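Local structure of interpain A (Prevotella intermedia, 3BB7) at residues Leu125-His138 with Ala212-Ala224. The protein probably cleaves proteins as a C10-family cysteine peptidase, seen here as a proenzyme fragment of pro-part and catalytic domain from a longer protein. The protein carries 1 engineered substitution. Sequence-based numbering, arbitrary orientation. Where two conformers were deposited one is given.
Sequences LNYFKYPVRGIGSH and AAGLRTYFGFTDA
Chi1 of Y130 is extended (-178°), carrying the CD2 edge of its ring toward the face of F221. The result is an offset edge-to-face pair in the papain-like (clan CA) catalytic domain, where the loop leaving helix 116-128 wraps the C-terminal end of helix 208-218. The two ring planes stand at 61°, and Y130 CD2 comes within 3.3 Å of F221 CE1. Next to this pair, L125 forks between two phenylalanines: CD1 reaches F221 CE2 at 3.7 Å, while CD2 sits over the face of F219, 3.9 Å from the ring centroid. P131, after a cis peptide bond, brings CD against F219 CD2, and F156 meets F219 edge-to-face from outside the pair of segments.

Farther along the loop, one backbone hydrogen bond joins the segments: I135 N gives a bent bond (141° at the hydrogen) to Y218 O, and I135 CD1 packs on G220 CA. Y218 then runs out to H138, its OH over one face of the imidazole, whose NE2 is hydrogen-bonded to E194 OE2. Y130 OH is hydrogen-bonded to K320 NZ and also meets a water at 2.5 Å; that water donates to G220 O at 2.8 Å.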
ATOM      1  N   LEU A 125       4.636  -6.065  -8.584  1.00  9.38           N
ATOM      2  CA  LEU A 125       5.491  -6.800  -9.546  1.00 10.44           C
ATOM      3  C   LEU A 125       5.070  -8.258  -9.669  1.00  9.46           C
ATOM      4  O   LEU A 125       5.009  -8.817 -10.778  1.00 10.39           O
ATOM      5  CB  LEU A 125       6.955  -6.723  -9.119  1.00 10.20           C
ATOM      6  CG  LEU A 125       7.713  -5.502  -9.696  1.00 11.56           C
ATOM      7  CD1 LEU A 125       6.934  -4.171  -9.592  1.00 11.66           C
ATOM      8  CD2 LEU A 125       9.132  -5.379  -9.157  1.00 11.45           C
ATOM      9  N   ASN A 126       4.702  -8.873  -8.552  1.00  9.72           N
ATOM     10  CA  ASN A 126       4.280 -10.256  -8.589  1.00 10.63           C
ATOM     11  C   ASN A 126       2.968 -10.422  -9.371  1.00 10.29           C
ATOM     12  O   ASN A 126       2.737 -11.433 -10.026  1.00 11.12           O
ATOM     13  CB  ASN A 126       4.086 -10.815  -7.174  1.00 10.99           C
ATOM     14  CG  ASN A 126       3.649 -12.273  -7.207  1.00  9.29           C
ATOM     15  OD1 ASN A 126       4.399 -13.159  -7.665  1.00 11.91           O
ATOM     16  ND2 ASN A 126       2.434 -12.531  -6.725  1.00 10.03           N
ATOM     17  N   TYR A 127       2.072  -9.443  -9.259  1.00 10.16           N
ATOM     18  CA  TYR A 127       0.828  -9.482 -10.044  1.00 10.82           C
ATOM     19  C   TYR A 127       1.146  -9.598 -11.544  1.00  9.81           C
ATOM     20  O   TYR A 127       0.513 -10.387 -12.287  1.00 11.85           O
ATOM     21  CB  TYR A 127      -0.020  -8.243  -9.734  1.00 11.49           C
ATOM     22  CG  TYR A 127      -1.218  -8.165 -10.648  1.00 11.26           C
ATOM     23  CD1 TYR A 127      -2.337  -8.985 -10.435  1.00 11.93           C
ATOM     24  CD2 TYR A 127      -1.204  -7.330 -11.755  1.00 11.87           C
ATOM     25  CE1 TYR A 127      -3.436  -8.936 -11.294  1.00 14.27           C
ATOM     26  CE2 TYR A 127      -2.324  -7.273 -12.653  1.00 12.67           C
ATOM     27  CZ  TYR A 127      -3.424  -8.076 -12.395  1.00 14.87           C
ATOM     28  OH  TYR A 127      -4.509  -8.087 -13.247  1.00 18.05           O
ATOM     29  N   PHE A 128       2.139  -8.828 -12.003  1.00 10.45           N
ATOM     30  CA  PHE A 128       2.538  -8.861 -13.421  1.00 10.92           C
ATOM     31  C   PHE A 128       3.498  -9.963 -13.804  1.00 11.20           C
ATOM     32  O   PHE A 128       3.654 -10.248 -14.998  1.00 12.23           O
ATOM     33  CB  PHE A 128       3.166  -7.517 -13.792  1.00 10.85           C
ATOM     34  CG  PHE A 128       2.164  -6.385 -13.817  1.00 11.03           C
ATOM     35  CD1 PHE A 128       1.157  -6.366 -14.793  1.00 11.28           C
ATOM     36  CD2 PHE A 128       2.197  -5.394 -12.853  1.00 10.69           C
ATOM     37  CE1 PHE A 128       0.213  -5.342 -14.838  1.00 11.73           C
ATOM     38  CE2 PHE A 128       1.233  -4.362 -12.856  1.00 11.55           C
ATOM     39  CZ  PHE A 128       0.260  -4.342 -13.851  1.00 11.66           C
ATOM     40  N   LYS A 129       4.145 -10.575 -12.808  1.00 11.10           N
ATOM     41  CA  LYS A 129       5.188 -11.579 -13.037  1.00 11.21           C
ATOM     42  C   LYS A 129       6.252 -11.027 -13.992  1.00 11.22           C
ATOM     43  O   LYS A 129       6.640 -11.662 -14.986  1.00 11.45           O
ATOM     44  CB  LYS A 129       4.610 -12.911 -13.518  0.50 11.58           C
ATOM     45  CG  LYS A 129       3.829 -13.590 -12.415  0.50 13.74           C
ATOM     46  CD  LYS A 129       2.909 -14.657 -12.955  0.50 17.06           C
ATOM     47  CE  LYS A 129       1.891 -15.019 -11.872  0.50 19.49           C
ATOM     48  NZ  LYS A 129       1.721 -13.933 -10.831  0.50 20.98           N
ATOM     49  N   TYR A 130       6.711  -9.819 -13.669  1.00 10.81           N
ATOM     50  CA  TYR A 130       7.589  -9.064 -14.568  1.00 12.88           C
ATOM     51  C   TYR A 130       8.400  -8.120 -13.709  1.00 12.63           C
ATOM     52  O   TYR A 130       7.868  -7.609 -12.739  1.00 13.25           O
ATOM     53  CB  TYR A 130       6.720  -8.289 -15.575  1.00 13.87           C
ATOM     54  CG  TYR A 130       7.467  -7.480 -16.613  1.00 15.49           C
ATOM     55  CD1 TYR A 130       7.778  -8.020 -17.855  1.00 17.11           C
ATOM     56  CD2 TYR A 130       7.819  -6.145 -16.361  1.00 18.92           C
ATOM     57  CE1 TYR A 130       8.457  -7.256 -18.799  1.00 16.93           C
ATOM     58  CE2 TYR A 130       8.490  -5.388 -17.291  1.00 19.75           C
ATOM     59  CZ  TYR A 130       8.792  -5.945 -18.513  1.00 18.67           C
ATOM     60  OH  TYR A 130       9.471  -5.161 -19.426  1.00 21.72           O
ATOM     61  N   PRO A 131       9.681  -7.915 -14.038  1.00 11.96           N
ATOM     62  CA  PRO A 131      10.435  -8.427 -15.173  1.00 11.79           C
ATOM     63  C   PRO A 131      10.936  -9.849 -14.951  1.00 11.16           C
ATOM     64  O   PRO A 131      10.849 -10.394 -13.817  1.00 10.79           O
ATOM     65  CB  PRO A 131      11.612  -7.452 -15.257  1.00 11.82           C
ATOM     66  CG  PRO A 131      11.883  -7.141 -13.814  1.00 12.00           C
ATOM     67  CD  PRO A 131      10.516  -7.049 -13.174  1.00 11.92           C
ATOM     68  N   VAL A 132      11.441 -10.436 -16.028  1.00 11.67           N
ATOM     69  CA  VAL A 132      12.127 -11.726 -15.947  1.00 12.23           C
ATOM     70  C   VAL A 132      13.420 -11.605 -15.126  1.00 11.32           C
ATOM     71  O   VAL A 132      13.654 -12.383 -14.209  1.00 11.83           O
ATOM     72  CB  VAL A 132      12.437 -12.309 -17.334  1.00 11.76           C
ATOM     73  CG1 VAL A 132      13.202 -13.597 -17.187  1.00 13.03           C
ATOM     74  CG2 VAL A 132      11.186 -12.545 -18.137  1.00 14.26           C
ATOM     75  N   ARG A 133      14.235 -10.605 -15.447  1.00 11.43           N
ATOM     76  CA  ARG A 133      15.466 -10.275 -14.710  1.00 13.10           C
ATOM     77  C   ARG A 133      15.514  -8.767 -14.571  1.00 12.41           C
ATOM     78  O   ARG A 133      14.874  -8.048 -15.339  1.00 12.34           O
ATOM     79  CB  ARG A 133      16.737 -10.785 -15.454  1.00 14.23           C
ATOM     80  CG  ARG A 133      16.819 -12.307 -15.571  0.50 15.41           C
ATOM     81  CD  ARG A 133      17.849 -12.770 -16.599  0.50 15.83           C
ATOM     82  NE  ARG A 133      19.182 -12.244 -16.328  0.50 22.04           N
ATOM     83  CZ  ARG A 133      20.243 -12.990 -16.050  0.50 23.91           C
ATOM     84  NH1 ARG A 133      20.148 -14.317 -16.010  0.50 25.43           N
ATOM     85  NH2 ARG A 133      21.409 -12.410 -15.817  0.50 26.05           N
ATOM     86  N   GLY A 134      16.270  -8.288 -13.586  1.00 10.49           N
ATOM     87  CA  GLY A 134      16.436  -6.854 -13.426  1.00 11.23           C
ATOM     88  C   GLY A 134      17.606  -6.351 -14.263  1.00 10.86           C
ATOM     89  O   GLY A 134      18.069  -6.996 -15.230  1.00 11.99           O
ATOM     90  N   ILE A 135      18.097  -5.179 -13.870  1.00 10.50           N
ATOM     91  CA  ILE A 135      19.164  -4.476 -14.577  1.00 11.43           C
ATOM     92  C   ILE A 135      20.091  -3.871 -13.534  1.00 10.67           C
ATOM     93  O   ILE A 135      19.637  -3.175 -12.644  1.00 11.89           O
ATOM     94  CB  ILE A 135      18.592  -3.331 -15.452  1.00 11.64           C
ATOM     95  CG1 ILE A 135      17.467  -3.840 -16.355  1.00 13.25           C
ATOM     96  CG2 ILE A 135      19.740  -2.693 -16.255  1.00 12.40           C
ATOM     97  CD1 ILE A 135      16.666  -2.698 -17.022  1.00 14.79           C
ATOM     98  N   GLY A 136      21.388  -4.133 -13.659  1.00 11.12           N
ATOM     99  CA  GLY A 136      22.372  -3.462 -12.829  1.00 11.45           C
ATOM    100  C   GLY A 136      22.383  -3.915 -11.379  1.00 10.86           C
ATOM    101  O   GLY A 136      21.917  -5.017 -11.051  1.00 11.16           O
ATOM    102  N   SER A 137      22.967  -3.088 -10.504  1.00 10.99           N
ATOM    103  CA  SER A 137      23.126  -3.446  -9.097  1.00 11.76           C
ATOM    104  C   SER A 137      23.160  -2.191  -8.278  1.00 10.45           C
ATOM    105  O   SER A 137      23.417  -1.115  -8.801  1.00 11.51           O
ATOM    106  CB  SER A 137      24.430  -4.232  -8.880  1.00 12.37           C
ATOM    107  OG  SER A 137      25.557  -3.527  -9.358  1.00 15.75           O
ATOM    108  N   HIS A 138      22.878  -2.339  -6.985  1.00 10.18           N
ATOM    109  CA  HIS A 138      22.894  -1.195  -6.089  1.00  9.87           C
ATOM    110  C   HIS A 138      23.015  -1.671  -4.657  1.00  9.71           C
ATOM    111  O   HIS A 138      22.643  -2.788  -4.333  1.00 11.40           O
ATOM    112  CB  HIS A 138      21.608  -0.376  -6.245  1.00 10.32           C
ATOM    113  CG  HIS A 138      21.610   0.940  -5.522  1.00 10.75           C
ATOM    114  ND1 HIS A 138      22.554   1.918  -5.744  1.00 13.56           N
ATOM    115  CD2 HIS A 138      20.723   1.464  -4.634  1.00 11.51           C
ATOM    116  CE1 HIS A 138      22.265   2.978  -4.998  1.00 11.67           C
ATOM    117  NE2 HIS A 138      21.158   2.730  -4.322  1.00 11.39           N
ATOM    118  N   ALA A 212       9.867   5.108  -7.767  1.00 10.49           N
ATOM    119  CA  ALA A 212       9.611   5.253  -9.196  1.00 10.53           C
ATOM    120  C   ALA A 212      10.951   5.218  -9.968  1.00  9.85           C
ATOM    121  O   ALA A 212      11.075   4.531 -10.988  1.00  9.75           O
ATOM    122  CB  ALA A 212       8.895   6.561  -9.432  1.00 10.90           C
ATOM    123  N   ALA A 213      11.966   5.932  -9.489  1.00  9.37           N
ATOM    124  CA  ALA A 213      13.285   5.941 -10.148  1.00  9.64           C
ATOM    125  C   ALA A 213      13.909   4.561 -10.217  1.00  9.69           C
ATOM    126  O   ALA A 213      14.471   4.180 -11.247  1.00  9.41           O
ATOM    127  CB  ALA A 213      14.216   6.943  -9.473  1.00  9.24           C
ATOM    128  N   GLY A 214      13.777   3.798  -9.139  1.00  9.15           N
ATOM    129  CA  GLY A 214      14.386   2.487  -9.075  1.00  9.97           C
ATOM    130  C   GLY A 214      13.613   1.505  -9.943  1.00  8.83           C
ATOM    131  O   GLY A 214      14.181   0.554 -10.489  1.00 10.40           O
ATOM    132  N   LEU A 215      12.290   1.673 -10.010  1.00  9.20           N
ATOM    133  CA  LEU A 215      11.502   0.839 -10.894  1.00  9.86           C
ATOM    134  C   LEU A 215      11.918   1.056 -12.363  1.00  9.85           C
ATOM    135  O   LEU A 215      12.032   0.078 -13.126  1.00 10.98           O
ATOM    136  CB  LEU A 215      10.008   1.112 -10.677  1.00 10.19           C
ATOM    137  CG  LEU A 215       9.416   0.414  -9.443  1.00 10.90           C
ATOM    138  CD1 LEU A 215       8.056   1.047  -9.067  1.00 13.05           C
ATOM    139  CD2 LEU A 215       9.259  -1.090  -9.643  1.00 13.36           C
ATOM    140  N   ARG A 216      12.179   2.308 -12.765  1.00  9.06           N
ATOM    141  CA  ARG A 216      12.706   2.575 -14.129  1.00  9.58           C
ATOM    142  C   ARG A 216      14.060   1.923 -14.326  1.00  9.49           C
ATOM    143  O   ARG A 216      14.322   1.272 -15.361  1.00 12.29           O
ATOM    144  CB  ARG A 216      12.825   4.093 -14.425  1.00  9.73           C
ATOM    145  CG  ARG A 216      11.471   4.819 -14.496  1.00  8.96           C
ATOM    146  CD  ARG A 216      11.657   6.295 -14.838  1.00  8.65           C
ATOM    147  NE  ARG A 216      12.258   7.105 -13.789  1.00  9.92           N
ATOM    148  CZ  ARG A 216      11.574   7.819 -12.905  1.00 10.77           C
ATOM    149  NH1 ARG A 216      10.251   7.757 -12.876  1.00 10.80           N
ATOM    150  NH2 ARG A 216      12.220   8.589 -12.024  1.00 10.77           N
ATOM    151  N   THR A 217      14.962   2.185 -13.371  1.00  9.05           N
ATOM    152  CA  THR A 217      16.374   1.889 -13.560  1.00 10.43           C
ATOM    153  C   THR A 217      16.756   0.443 -13.344  1.00  9.92           C
ATOM    154  O   THR A 217      17.523  -0.128 -14.154  1.00 11.78           O
ATOM    155  CB  THR A 217      17.223   2.809 -12.688  1.00  9.76           C
ATOM    156  OG1 THR A 217      17.062   4.139 -13.198  1.00 11.69           O
ATOM    157  CG2 THR A 217      18.700   2.459 -12.744  1.00 11.51           C
ATOM    158  N   TYR A 218      16.288  -0.138 -12.234  1.00  9.95           N
ATOM    159  CA  TYR A 218      16.712  -1.476 -11.834  1.00 10.84           C
ATOM    160  C   TYR A 218      15.741  -2.556 -12.285  1.00 10.83           C
ATOM    161  O   TYR A 218      16.131  -3.706 -12.427  1.00 11.21           O
ATOM    162  CB  TYR A 218      16.921  -1.547 -10.316  1.00 10.64           C
ATOM    163  CG  TYR A 218      17.951  -0.559  -9.846  1.00  9.17           C
ATOM    164  CD1 TYR A 218      17.612   0.487  -9.006  1.00 11.03           C
ATOM    165  CD2 TYR A 218      19.283  -0.678 -10.245  1.00  8.91           C
ATOM    166  CE1 TYR A 218      18.540   1.413  -8.589  1.00 11.96           C
ATOM    167  CE2 TYR A 218      20.251   0.212  -9.791  1.00  9.73           C
ATOM    168  CZ  TYR A 218      19.872   1.282  -8.986  1.00 11.06           C
ATOM    169  OH  TYR A 218      20.807   2.207  -8.570  1.00 13.70           O
ATOM    170  N   PHE A 219      14.481  -2.195 -12.531  1.00 10.73           N
ATOM    171  CA  PHE A 219      13.509  -3.192 -12.970  1.00 11.03           C
ATOM    172  C   PHE A 219      13.055  -3.027 -14.413  1.00 12.10           C
ATOM    173  O   PHE A 219      12.356  -3.902 -14.951  1.00 13.64           O
ATOM    174  CB  PHE A 219      12.298  -3.242 -12.046  1.00 10.88           C
ATOM    175  CG  PHE A 219      12.598  -3.803 -10.676  1.00  9.93           C
ATOM    176  CD1 PHE A 219      12.773  -2.959  -9.589  1.00 12.77           C
ATOM    177  CD2 PHE A 219      12.650  -5.184 -10.459  1.00 11.38           C
ATOM    178  CE1 PHE A 219      13.019  -3.470  -8.294  1.00 13.45           C
ATOM    179  CE2 PHE A 219      12.876  -5.712  -9.175  1.00 12.18           C
ATOM    180  CZ  PHE A 219      13.054  -4.858  -8.083  1.00 10.94           C
ATOM    181  N   GLY A 220      13.412  -1.897 -15.018  1.00 12.30           N
ATOM    182  CA  GLY A 220      13.122  -1.643 -16.424  1.00 13.59           C
ATOM    183  C   GLY A 220      11.685  -1.264 -16.756  1.00 12.42           C
ATOM    184  O   GLY A 220      11.254  -1.414 -17.903  1.00 13.02           O
ATOM    185  N   PHE A 221      10.951  -0.749 -15.775  1.00 12.39           N
ATOM    186  CA  PHE A 221       9.615  -0.221 -16.038  1.00 11.53           C
ATOM    187  C   PHE A 221       9.721   1.183 -16.612  1.00 11.20           C
ATOM    188  O   PHE A 221       9.721   2.180 -15.871  1.00 12.69           O
ATOM    189  CB  PHE A 221       8.749  -0.193 -14.780  1.00 11.24           C
ATOM    190  CG  PHE A 221       8.345  -1.553 -14.295  1.00  9.69           C
ATOM    191  CD1 PHE A 221       7.338  -2.270 -14.946  1.00 11.14           C
ATOM    192  CD2 PHE A 221       9.013  -2.147 -13.230  1.00 10.17           C
ATOM    193  CE1 PHE A 221       6.942  -3.559 -14.479  1.00 12.69           C
ATOM    194  CE2 PHE A 221       8.680  -3.424 -12.769  1.00 12.47           C
ATOM    195  CZ  PHE A 221       7.624  -4.133 -13.378  1.00 11.95           C
ATOM    196  N   THR A 222       9.851   1.230 -17.938  1.00 11.15           N
ATOM    197  CA  THR A 222      10.115   2.483 -18.638  1.00 13.66           C
ATOM    198  C   THR A 222       9.152   3.599 -18.249  1.00 13.12           C
ATOM    199  O   THR A 222       9.574   4.760 -18.133  1.00 14.49           O
ATOM    200  CB  THR A 222      10.084   2.238 -20.145  1.00 14.04           C
ATOM    201  OG1 THR A 222       8.773   1.860 -20.548  1.00 22.56           O
ATOM    202  CG2 THR A 222      11.000   1.149 -20.493  1.00 12.06           C
ATOM    203  N   ASP A 223       7.881   3.259 -18.056  1.00 12.78           N
ATOM    204  CA  ASP A 223       6.822   4.244 -17.818  1.00 13.30           C
ATOM    205  C   ASP A 223       6.586   4.595 -16.340  1.00 12.77           C
ATOM    206  O   ASP A 223       5.706   5.425 -16.026  1.00 13.46           O
ATOM    207  CB  ASP A 223       5.509   3.764 -18.425  1.00 14.08           C
ATOM    208  CG  ASP A 223       5.561   3.618 -19.921  1.00 15.52           C
ATOM    209  OD1 ASP A 223       6.543   4.057 -20.565  1.00 19.25           O
ATOM    210  OD2 ASP A 223       4.584   3.042 -20.460  1.00 19.01           O
ATOM    211  N   ALA A 224       7.302   3.943 -15.420  1.00 11.26           N
ATOM    212  CA  ALA A 224       7.035   4.198 -13.994  1.00 12.41           C
ATOM    213  C   ALA A 224       7.255   5.667 -13.657  1.00 12.23           C
ATOM    214  O   ALA A 224       8.235   6.294 -14.115  1.00 11.94           O
ATOM    215  CB  ALA A 224       7.902   3.306 -13.112  1.00 11.46           C
TER
HETATM  216  O   HOH W   1       9.151  -2.705 -19.141  1.00 17.74           O
HETATM  217  O   HOH W   2      14.241  -5.560 -16.254  1.00 18.68           O
HETATM  218  O   HOH W   3      20.666  -0.404 -13.701  1.00 16.23           O